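Side-chain contacts in uncharacterized protein (Streptococcus mutans, PDB 3L7Y), which is uncharacterised but binds magnesium and probably acts as a phosphatase of the haloacid dehalogenase-like hydrolase family: residues A124-I127 against Y128-E132; W231-Q234 against Q235-K238; N271-K274 against N275-A278; D294-D297 against N298-S302. One frame throughout, in Å; residues are numbered along the deposited sequence.

All four contacts are local, each joining neighbouring turns of one helix or the start of one, so none closes a long loop, and along the chain they follow in series without nesting or crossing. Contact 1, on helix 120-133, packs against strands 138-143 and 182-188 of the six-stranded sheet. The chain then returns to the larger sheet, where contact 2, on helix 229-239, lies against strands 39-42, 97-100 and 111-115. Contact 3 opens helix 274-279 beside the magnesium site. Contact 4 lies on the last helix, 291-301, and joins it to helix 57-69 and strand 247-251. Contacts 1 and 4 stand farthest apart, their centres about 47 Å from each other.

Contact 1. Residues A124-I127 against Y128-E132; sequences ASII and YFIEE
Glu-131 lies alongside Ile-127, one helical turn earlier, and both side chains point the same way. Its CB rests 3.4 Å from Ile-127 O, the carbonyl that also accepts the backbone N-H of Glu-131 in a nearly straight bond (2.9 Å, 171° at the hydrogen). CG comes nearer still to Ile-127 O, at 3.1 Å, and begins to meet Ile-127 CG2. With CG set beside the backbone N (chi1 -64°) and the chain extended beyond it, CD passes 3.8 Å from Ile-127 CG2; OE2 comes equally near that methyl, and OE1 lies slightly farther from it. The isoleucine thus meets the carboxylate through its short branch. Glutamate suits this border position: its methylenes pack on carbon, here and on Ile-139, while its carboxylate lies at the end of a longer arm.

On another side of the helix Ile-126 sends CD1 obliquely to Phe-129 CD2, 4.1 Å away, its CG1 branch swung anti to the backbone N (chi1 -166°). The Phe-129 ring stacks on Tyr-204. Ile-126 CG1 also approaches Ile-130 CG1 at 4.3 Å, a loose apolar touch between buried side chains. Branched isoleucines fill the layer between helix and sheet: Ile-126 and Ile-127 both reach Leu-185, and Ile-130 touches Ile-139 and Leu-187. This is an amphipathic alpha-helix laid on the six-stranded sheet, consistent with the cap domain of Cof-type haloacid dehalogenase-like hydrolases.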
loop_
_atom_site.group_PDB
_atom_site.type_symbol
_atom_site.label_atom_id
_atom_site.label_comp_id
_atom_site.label_asym_id
_atom_site.label_seq_id
_atom_site.Cartn_x
_atom_site.Cartn_y
_atom_site.Cartn_z
ATOM N N ALA A 124 14.801 -15.679 -0.889
ATOM C CA ALA A 124 15.018 -17.026 -0.394
ATOM C C ALA A 124 15.620 -16.930 0.993
ATOM O O ALA A 124 15.298 -17.708 1.891
ATOM C CB ALA A 124 15.946 -17.797 -1.333
ATOM N N SER A 125 16.484 -15.942 1.183
ATOM C CA SER A 125 17.181 -15.835 2.456
ATOM C C SER A 125 16.287 -15.322 3.608
ATOM O O SER A 125 16.348 -15.858 4.710
ATOM C CB SER A 125 18.470 -15.026 2.297
ATOM O OG SER A 125 18.881 -14.503 3.543
ATOM N N ILE A 126 15.460 -14.306 3.362
ATOM C CA ILE A 126 14.556 -13.819 4.416
ATOM C C ILE A 126 13.483 -14.872 4.717
ATOM O O ILE A 126 13.021 -14.990 5.844
ATOM C CB ILE A 126 13.859 -12.489 4.045
ATOM C CG1 ILE A 126 13.214 -11.843 5.292
ATOM C CG2 ILE A 126 12.784 -12.730 2.997
ATOM C CD1 ILE A 126 14.188 -11.357 6.301
ATOM N N ILE A 127 13.101 -15.650 3.703
ATOM C CA ILE A 127 12.143 -16.738 3.899
ATOM C C ILE A 127 12.700 -17.814 4.821
ATOM O O ILE A 127 12.008 -18.292 5.742
ATOM C CB ILE A 127 11.716 -17.385 2.558
ATOM C CG1 ILE A 127 10.728 -16.478 1.818
ATOM C CG2 ILE A 127 11.089 -18.754 2.787
ATOM C CD1 ILE A 127 10.283 -17.031 0.470
ATOM N N TYR A 128 13.950 -18.194 4.572
ATOM C CA TYR A 128 14.598 -19.229 5.376
ATOM C C TYR A 128 14.689 -18.751 6.822
ATOM O O TYR A 128 14.467 -19.501 7.769
ATOM C CB TYR A 128 15.994 -19.533 4.835
ATOM C CG TYR A 128 16.743 -20.536 5.671
ATOM C CD1 TYR A 128 16.591 -21.895 5.456
ATOM C CD2 TYR A 128 17.586 -20.123 6.695
ATOM C CE1 TYR A 128 17.270 -22.823 6.232
ATOM C CE2 TYR A 128 18.267 -21.035 7.472
ATOM C CZ TYR A 128 18.106 -22.383 7.237
ATOM O OH TYR A 128 18.783 -23.296 8.011
ATOM N N PHE A 129 14.995 -17.472 6.978
ATOM C CA PHE A 129 15.115 -16.879 8.292
ATOM C C PHE A 129 13.773 -16.876 9.044
ATOM O O PHE A 129 13.712 -17.251 10.207
ATOM C CB PHE A 129 15.655 -15.459 8.149
ATOM C CG PHE A 129 15.668 -14.704 9.417
ATOM C CD1 PHE A 129 16.567 -15.031 10.415
ATOM C CD2 PHE A 129 14.777 -13.664 9.626
ATOM C CE1 PHE A 129 16.574 -14.322 11.619
ATOM C CE2 PHE A 129 14.783 -12.952 10.812
ATOM C CZ PHE A 129 15.682 -13.281 11.813
ATOM N N ILE A 130 12.696 -16.463 8.379
ATOM C CA ILE A 130 11.381 -16.438 9.021
ATOM C C ILE A 130 10.866 -17.848 9.345
ATOM O O ILE A 130 10.338 -18.090 10.432
ATOM C CB ILE A 130 10.340 -15.695 8.167
ATOM C CG1 ILE A 130 10.770 -14.236 7.966
ATOM C CG2 ILE A 130 8.928 -15.789 8.815
ATOM C CD1 ILE A 130 10.726 -13.402 9.241
ATOM N N GLU A 131 11.017 -18.774 8.401
ATOM C CA GLU A 131 10.622 -20.157 8.643
ATOM C C GLU A 131 11.358 -20.740 9.854
ATOM O O GLU A 131 10.756 -21.399 10.692
ATOM C CB GLU A 131 10.828 -21.023 7.386
ATOM C CG GLU A 131 9.949 -20.593 6.204
ATOM C CD GLU A 131 10.001 -21.571 5.021
ATOM O OE1 GLU A 131 8.936 -21.862 4.435
ATOM O OE2 GLU A 131 11.101 -22.045 4.668
ATOM N N GLU A 132 12.654 -20.474 9.957
ATOM C CA GLU A 132 13.454 -20.996 11.067
ATOM C C GLU A 132 13.205 -20.270 12.380
ATOM O O GLU A 132 13.113 -20.911 13.428
ATOM C CB GLU A 132 14.954 -20.913 10.745
ATOM C CG GLU A 132 15.364 -21.768 9.587
ATOM C CD GLU A 132 15.178 -23.246 9.870
ATOM O OE1 GLU A 132 14.137 -23.818 9.457
ATOM O OE2 GLU A 132 16.075 -23.828 10.519
#

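Contact 2. Residues W231-Q234 against Q235-K238; sequences WALQ and QLLK
Trp-231 offers one face of its indole to Gln-235, a residue one turn further along helix 229-239, in a CH-pi contact. The helix is one of those flanking the central sheet of the Rossmann-like haloacid dehalogenase core. Gln-235 CG sits 3.5 Å from the centroid of the six-membered ring, only 13° off its normal. The bend of the glutamine chain at chi2 (-62°) then carries the amide out over the CE2-CZ2 rim, CD 3.7 Å from Trp-231 CZ2 and OE1 toward NE1, its plane 21° from the ring's. A glutamine suits this partly exposed place because its CG methylene can lie on the aromatic face while the amide remains polar; tryptophan supplies a broad face for it and also touches Ile-114.

The inward side is leucine-rich. Leu-233 CD1 meets Leu-236 CD1 at 4.2 Å, and the two side chains continue to different strands: Leu-233 to Val-39 and Ala-41, Leu-236 to Thr-97 and Val-99. Leu-233 and Leu-237 also pack on Leu-262 of helix 257-262. Small Ala-232 fits close to the sheet, touching Val-99. Leu-237 N gives Leu-233 O a nearly straight bond of 2.9 Å, and Leu-237 CG packs 3.3 Å from that same oxygen.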
loop_
_atom_site.group_PDB
_atom_site.type_symbol
_atom_site.label_atom_id
_atom_site.label_comp_id
_atom_site.label_asym_id
_atom_site.label_seq_id
_atom_site.Cartn_x
_atom_site.Cartn_y
_atom_site.Cartn_z
ATOM N N TRP A 231 8.487 7.543 -0.853
ATOM C CA TRP A 231 9.372 7.417 -2.008
ATOM C C TRP A 231 8.581 7.424 -3.332
ATOM O O TRP A 231 8.941 8.067 -4.246
ATOM C CB TRP A 231 10.261 6.178 -1.907
ATOM C CG TRP A 231 11.128 5.965 -3.078
ATOM C CD1 TRP A 231 12.387 6.414 -3.263
ATOM C CD2 TRP A 231 10.790 5.275 -4.258
ATOM N NE1 TRP A 231 12.855 6.037 -4.464
ATOM C CE2 TRP A 231 11.886 5.338 -5.104
ATOM C CE3 TRP A 231 9.669 4.597 -4.684
ATOM C CZ2 TRP A 231 11.876 4.758 -6.357
ATOM C CZ3 TRP A 231 9.679 4.028 -5.891
ATOM C CH2 TRP A 231 10.773 4.095 -6.708
ATOM N N ALA A 232 7.492 6.713 -3.367
ATOM C CA ALA A 232 6.681 6.638 -4.559
ATOM C C ALA A 232 6.180 8.035 -4.946
ATOM O O ALA A 232 6.413 8.468 -6.018
ATOM C CB ALA A 232 5.593 5.715 -4.393
ATOM N N LEU A 233 5.556 8.737 -4.026
ATOM C CA LEU A 233 5.096 10.093 -4.265
ATOM C C LEU A 233 6.222 11.052 -4.633
ATOM O O LEU A 233 6.093 11.843 -5.464
ATOM C CB LEU A 233 4.288 10.592 -3.096
ATOM C CG LEU A 233 2.795 10.362 -3.241
ATOM C CD1 LEU A 233 2.229 10.926 -4.542
ATOM C CD2 LEU A 233 2.379 8.989 -3.145
ATOM N N GLN A 234 7.354 10.920 -4.014
ATOM C CA GLN A 234 8.504 11.733 -4.409
ATOM C C GLN A 234 8.813 11.521 -5.890
ATOM O O GLN A 234 8.991 12.470 -6.652
ATOM C CB GLN A 234 9.730 11.403 -3.544
ATOM C CG GLN A 234 9.577 11.824 -2.097
ATOM C CD GLN A 234 10.819 11.561 -1.267
ATOM O OE1 GLN A 234 11.150 12.337 -0.370
ATOM N NE2 GLN A 234 11.515 10.469 -1.564
ATOM N N GLN A 235 8.854 10.262 -6.309
ATOM C CA GLN A 235 9.115 9.963 -7.704
ATOM C C GLN A 235 8.097 10.631 -8.630
ATOM O O GLN A 235 8.436 11.119 -9.709
ATOM C CB GLN A 235 9.101 8.455 -7.912
ATOM C CG GLN A 235 10.230 7.748 -7.181
ATOM C CD GLN A 235 11.582 8.199 -7.676
ATOM O OE1 GLN A 235 12.461 8.563 -6.887
ATOM N NE2 GLN A 235 11.752 8.207 -8.992
ATOM N N LEU A 236 6.842 10.663 -8.207
ATOM C CA LEU A 236 5.792 11.212 -9.058
ATOM C C LEU A 236 5.845 12.741 -9.078
ATOM O O LEU A 236 5.749 13.361 -10.142
ATOM C CB LEU A 236 4.424 10.699 -8.614
ATOM C CG LEU A 236 4.183 9.204 -8.860
ATOM C CD1 LEU A 236 2.998 8.727 -8.051
ATOM C CD2 LEU A 236 3.953 8.940 -10.352
ATOM N N LEU A 237 6.012 13.337 -7.901
ATOM C CA LEU A 237 6.233 14.772 -7.794
ATOM C C LEU A 237 7.420 15.202 -8.663
ATOM O O LEU A 237 7.326 16.161 -9.430
ATOM C CB LEU A 237 6.476 15.166 -6.331
ATOM C CG LEU A 237 5.293 15.014 -5.360
ATOM C CD1 LEU A 237 5.694 15.315 -3.919
ATOM C CD2 LEU A 237 4.119 15.894 -5.780
ATOM N N LYS A 238 8.537 14.489 -8.535
ATOM C CA LYS A 238 9.749 14.815 -9.294
ATOM C C LYS A 238 9.495 14.715 -10.790
ATOM O O LYS A 238 10.004 15.500 -11.583
ATOM C CB LYS A 238 10.904 13.892 -8.884
ATOM C CG LYS A 238 12.169 14.049 -9.725
ATOM C CD LYS A 238 13.263 13.084 -9.262
ATOM C CE LYS A 238 14.505 13.152 -10.147
ATOM N NZ LYS A 238 15.185 14.481 -10.100
#

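Contact 3. Residues N271-K274 against N275-A278; sequences NAPK and NVKA
Pro-273 O receives two backbone N-H groups: that of Lys-277 in a good bond (3.1 Å, 167° at the hydrogen) and that of Val-276 in a weak, bent one. Pro-273 occupies the N-cap position, where no N-H is needed for the helix's own bonding, so proline's missing N-H costs no helical bond; its ring probably limits the freedom of the entry. The next turn is closed by Ala-278 N giving Lys-274 O a 2.8 Å bond.

The proline ring has neighbours of different character. Asn-275 ND2 comes 3.4 Å from Pro-273 CB; a chi1 of 58° places the amide between the backbone N and carbonyl carbon and brings it back toward the ring. Val-276 CG2 crosses near Pro-273 CD at 3.9 Å, while its other methyl, CG1, meets Ala-272 CB at 4.0 Å. Valine's two branches thus each meet a different loop residue.

Lys-277 runs extended past the same loop, its CE 3.3 Å from Ala-272 O, and its NZ is hydrogen-bonded to Ala-270 O and Gln-283 OE1. The turn follows strand 265-268: Ala-272 touches the magnesium ligand Asp-252, Val-276 packs on Leu-260 of helix 257-262, and Lys-277 reaches strand 282-283.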
loop_
_atom_site.group_PDB
_atom_site.type_symbol
_atom_site.label_atom_id
_atom_site.label_comp_id
_atom_site.label_asym_id
_atom_site.label_seq_id
_atom_site.Cartn_x
_atom_site.Cartn_y
_atom_site.Cartn_z
ATOM N N ASN A 271 -10.096 7.581 12.165
ATOM C CA ASN A 271 -9.933 6.207 12.675
ATOM C C ASN A 271 -8.494 5.713 12.783
ATOM O O ASN A 271 -8.252 4.610 13.254
ATOM C CB ASN A 271 -10.749 5.204 11.842
ATOM C CG ASN A 271 -10.534 5.370 10.357
ATOM O OD1 ASN A 271 -11.036 6.319 9.757
ATOM N ND2 ASN A 271 -9.778 4.449 9.750
ATOM N N ALA A 272 -7.536 6.520 12.350
ATOM C CA ALA A 272 -6.140 6.117 12.420
ATOM C C ALA A 272 -5.659 6.099 13.870
ATOM O O ALA A 272 -6.252 6.753 14.723
ATOM C CB ALA A 272 -5.272 7.039 11.558
ATOM N N PRO A 273 -4.598 5.326 14.156
ATOM C CA PRO A 273 -4.008 5.245 15.496
ATOM C C PRO A 273 -3.160 6.463 15.771
ATOM O O PRO A 273 -2.745 7.140 14.828
ATOM C CB PRO A 273 -3.079 4.024 15.421
ATOM C CG PRO A 273 -3.190 3.483 14.011
ATOM C CD PRO A 273 -3.876 4.503 13.172
ATOM N N LYS A 274 -2.878 6.705 17.050
ATOM C CA LYS A 274 -2.156 7.895 17.484
ATOM C C LYS A 274 -0.883 8.181 16.703
ATOM O O LYS A 274 -0.622 9.325 16.331
ATOM C CB LYS A 274 -1.832 7.802 18.980
ATOM C CG LYS A 274 -3.019 7.397 19.835
ATOM C CD LYS A 274 -4.288 8.134 19.422
ATOM C CE LYS A 274 -4.348 9.536 20.007
ATOM N NZ LYS A 274 -4.635 9.525 21.477
ATOM N N ASN A 275 -0.073 7.154 16.474
ATOM C CA ASN A 275 1.211 7.364 15.811
ATOM C C ASN A 275 1.077 7.849 14.368
ATOM O O ASN A 275 1.923 8.602 13.879
ATOM C CB ASN A 275 2.079 6.098 15.875
ATOM C CG ASN A 275 1.407 4.889 15.241
ATOM O OD1 ASN A 275 1.922 4.311 14.287
ATOM N ND2 ASN A 275 0.256 4.503 15.774
ATOM N N VAL A 276 0.019 7.413 13.682
ATOM C CA VAL A 276 -0.228 7.855 12.310
ATOM C C VAL A 276 -0.800 9.281 12.325
ATOM O O VAL A 276 -0.500 10.099 11.464
ATOM C CB VAL A 276 -1.185 6.897 11.565
ATOM C CG1 VAL A 276 -1.516 7.436 10.181
ATOM C CG2 VAL A 276 -0.563 5.477 11.449
ATOM N N LYS A 277 -1.632 9.576 13.309
ATOM C CA LYS A 277 -2.075 10.952 13.492
ATOM C C LYS A 277 -0.887 11.869 13.770
ATOM O O LYS A 277 -0.851 13.004 13.302
ATOM C CB LYS A 277 -3.122 11.032 14.602
ATOM C CG LYS A 277 -4.457 10.402 14.198
ATOM C CD LYS A 277 -5.498 10.516 15.287
ATOM C CE LYS A 277 -6.809 9.970 14.798
ATOM N NZ LYS A 277 -7.897 10.247 15.758
ATOM N N ALA A 278 0.094 11.377 14.516
ATOM C CA ALA A 278 1.271 12.188 14.818
ATOM C C ALA A 278 2.010 12.637 13.565
ATOM O O ALA A 278 2.649 13.689 13.575
ATOM C CB ALA A 278 2.233 11.437 15.761
#

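Contact 4. Residues D294-D297 against N298-S302; sequences DVID and NYLAS
Asp-294 meets Asn-298 through its backbone, its carbonyl O accepting the N-H of Asn-298 at 3.0 Å, while its carboxylate forms a long, weak ion pair with Lys-285.

Val-295 O comes next. It accepts Tyr-299 N at 2.9 Å, and a water donates to it at the same distance. Asparagine is at home on this exposed side of the helix, where OD1 of the Asn-298 amide, carried anti to the backbone N (chi1 -168°), can take a weak bond from the same water. The isopropyl group of Val-295 packs instead on Met-248 and Phe-250 of strand 247-251.

Ile-296 faces helix 57-69, touching Ile-63 and Leu-67, and its CG2 comes 4.3 Å from Leu-300 CD1. In the Rossmann-like core of the haloacid dehalogenase family, Ile-296 thus gives an apolar part of the packing of the last helix, 291-301, beside helix 57-69, and Leu-300 lies on Gln-66 and Arg-70. Leu-300 N gives Ile-296 O an almost straight bond, 173° at the hydrogen.

Asp-297 slants across Leu-300, with OD1 4.1 Å from Leu-300 CD1. Its carboxylate is held by two salt bridges, OD1 to Arg-62 and OD2 to Arg-59, which probably stabilise its negative charge. Asp-297 O accepts Ala-301 N at 2.8 Å, and Ala-301 CB is pressed to 3.1 Å from that oxygen, a tight approach that suits a small side chain.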
loop_
_atom_site.group_PDB
_atom_site.type_symbol
_atom_site.label_atom_id
_atom_site.label_comp_id
_atom_site.label_asym_id
_atom_site.label_seq_id
_atom_site.Cartn_x
_atom_site.Cartn_y
_atom_site.Cartn_z
ATOM N N ASP A 294 -14.830 14.068 1.486
ATOM C CA ASP A 294 -15.303 15.245 2.215
ATOM C C ASP A 294 -14.256 16.347 2.146
ATOM O O ASP A 294 -14.568 17.502 1.832
ATOM C CB ASP A 294 -15.617 14.882 3.661
ATOM C CG ASP A 294 -15.880 16.097 4.524
ATOM O OD1 ASP A 294 -15.242 16.200 5.596
ATOM O OD2 ASP A 294 -16.709 16.950 4.126
ATOM N N VAL A 295 -13.015 15.992 2.444
ATOM C CA VAL A 295 -11.911 16.943 2.407
ATOM C C VAL A 295 -11.699 17.447 0.990
ATOM O O VAL A 295 -11.471 18.628 0.784
ATOM C CB VAL A 295 -10.607 16.314 2.941
ATOM C CG1 VAL A 295 -9.403 17.209 2.642
ATOM C CG2 VAL A 295 -10.731 16.046 4.433
ATOM N N ILE A 296 -11.801 16.555 0.008
ATOM C CA ILE A 296 -11.599 16.952 -1.377
ATOM C C ILE A 296 -12.684 17.907 -1.871
ATOM O O ILE A 296 -12.365 18.899 -2.520
ATOM C CB ILE A 296 -11.508 15.745 -2.344
ATOM C CG1 ILE A 296 -10.360 14.811 -1.947
ATOM C CG2 ILE A 296 -11.322 16.237 -3.770
ATOM C CD1 ILE A 296 -10.369 13.472 -2.742
ATOM N N ASP A 297 -13.957 17.606 -1.583
ATOM C CA ASP A 297 -15.049 18.519 -1.909
ATOM C C ASP A 297 -14.902 19.860 -1.194
ATOM O O ASP A 297 -15.281 20.900 -1.728
ATOM C CB ASP A 297 -16.417 17.903 -1.594
ATOM C CG ASP A 297 -17.047 17.230 -2.799
ATOM O OD1 ASP A 297 -16.623 17.518 -3.943
ATOM O OD2 ASP A 297 -17.979 16.420 -2.606
ATOM N N ASN A 298 -14.367 19.824 0.023
ATOM C CA ASN A 298 -14.080 21.040 0.768
ATOM C C ASN A 298 -13.021 21.859 0.038
ATOM O O ASN A 298 -13.162 23.073 -0.115
ATOM C CB ASN A 298 -13.585 20.696 2.183
ATOM C CG ASN A 298 -13.552 21.896 3.101
ATOM O OD1 ASN A 298 -12.565 22.131 3.799
ATOM N ND2 ASN A 298 -14.627 22.662 3.102
ATOM N N TYR A 299 -11.956 21.197 -0.406
ATOM C CA TYR A 299 -10.896 21.904 -1.115
ATOM C C TYR A 299 -11.423 22.500 -2.410
ATOM O O TYR A 299 -11.188 23.675 -2.697
ATOM C CB TYR A 299 -9.673 21.024 -1.416
ATOM C CG TYR A 299 -8.696 21.735 -2.331
ATOM C CD1 TYR A 299 -7.831 22.711 -1.836
ATOM C CD2 TYR A 299 -8.673 21.474 -3.695
ATOM C CE1 TYR A 299 -6.949 23.388 -2.671
ATOM C CE2 TYR A 299 -7.796 22.143 -4.542
ATOM C CZ TYR A 299 -6.937 23.102 -4.025
ATOM O OH TYR A 299 -6.072 23.773 -4.865
ATOM N N LEU A 300 -12.130 21.687 -3.177
ATOM C CA LEU A 300 -12.709 22.140 -4.400
ATOM C C LEU A 300 -13.660 23.313 -4.159
ATOM O O LEU A 300 -13.632 24.265 -4.873
ATOM C CB LEU A 300 -13.427 21.012 -5.126
ATOM C CG LEU A 300 -12.650 19.887 -5.799
ATOM C CD1 LEU A 300 -13.581 18.901 -6.316
ATOM C CD2 LEU A 300 -11.791 20.387 -6.823
ATOM N N ALA A 301 -14.487 23.196 -3.133
ATOM C CA ALA A 301 -15.427 24.227 -2.764
ATOM C C ALA A 301 -14.689 25.516 -2.486
ATOM O O ALA A 301 -15.211 26.561 -2.739
ATOM C CB ALA A 301 -16.298 23.812 -1.607
ATOM N N SER A 302 -13.468 25.416 -1.989
ATOM C CA SER A 302 -12.538 26.517 -1.909
ATOM C C SER A 302 -12.080 26.975 -3.317
ATOM O O SER A 302 -10.908 27.054 -3.654
ATOM C CB SER A 302 -11.398 26.178 -0.932
ATOM O OG SER A 302 -10.134 26.077 -1.525
HETATM O O HOH W 1 -9.947 20.642 2.200
#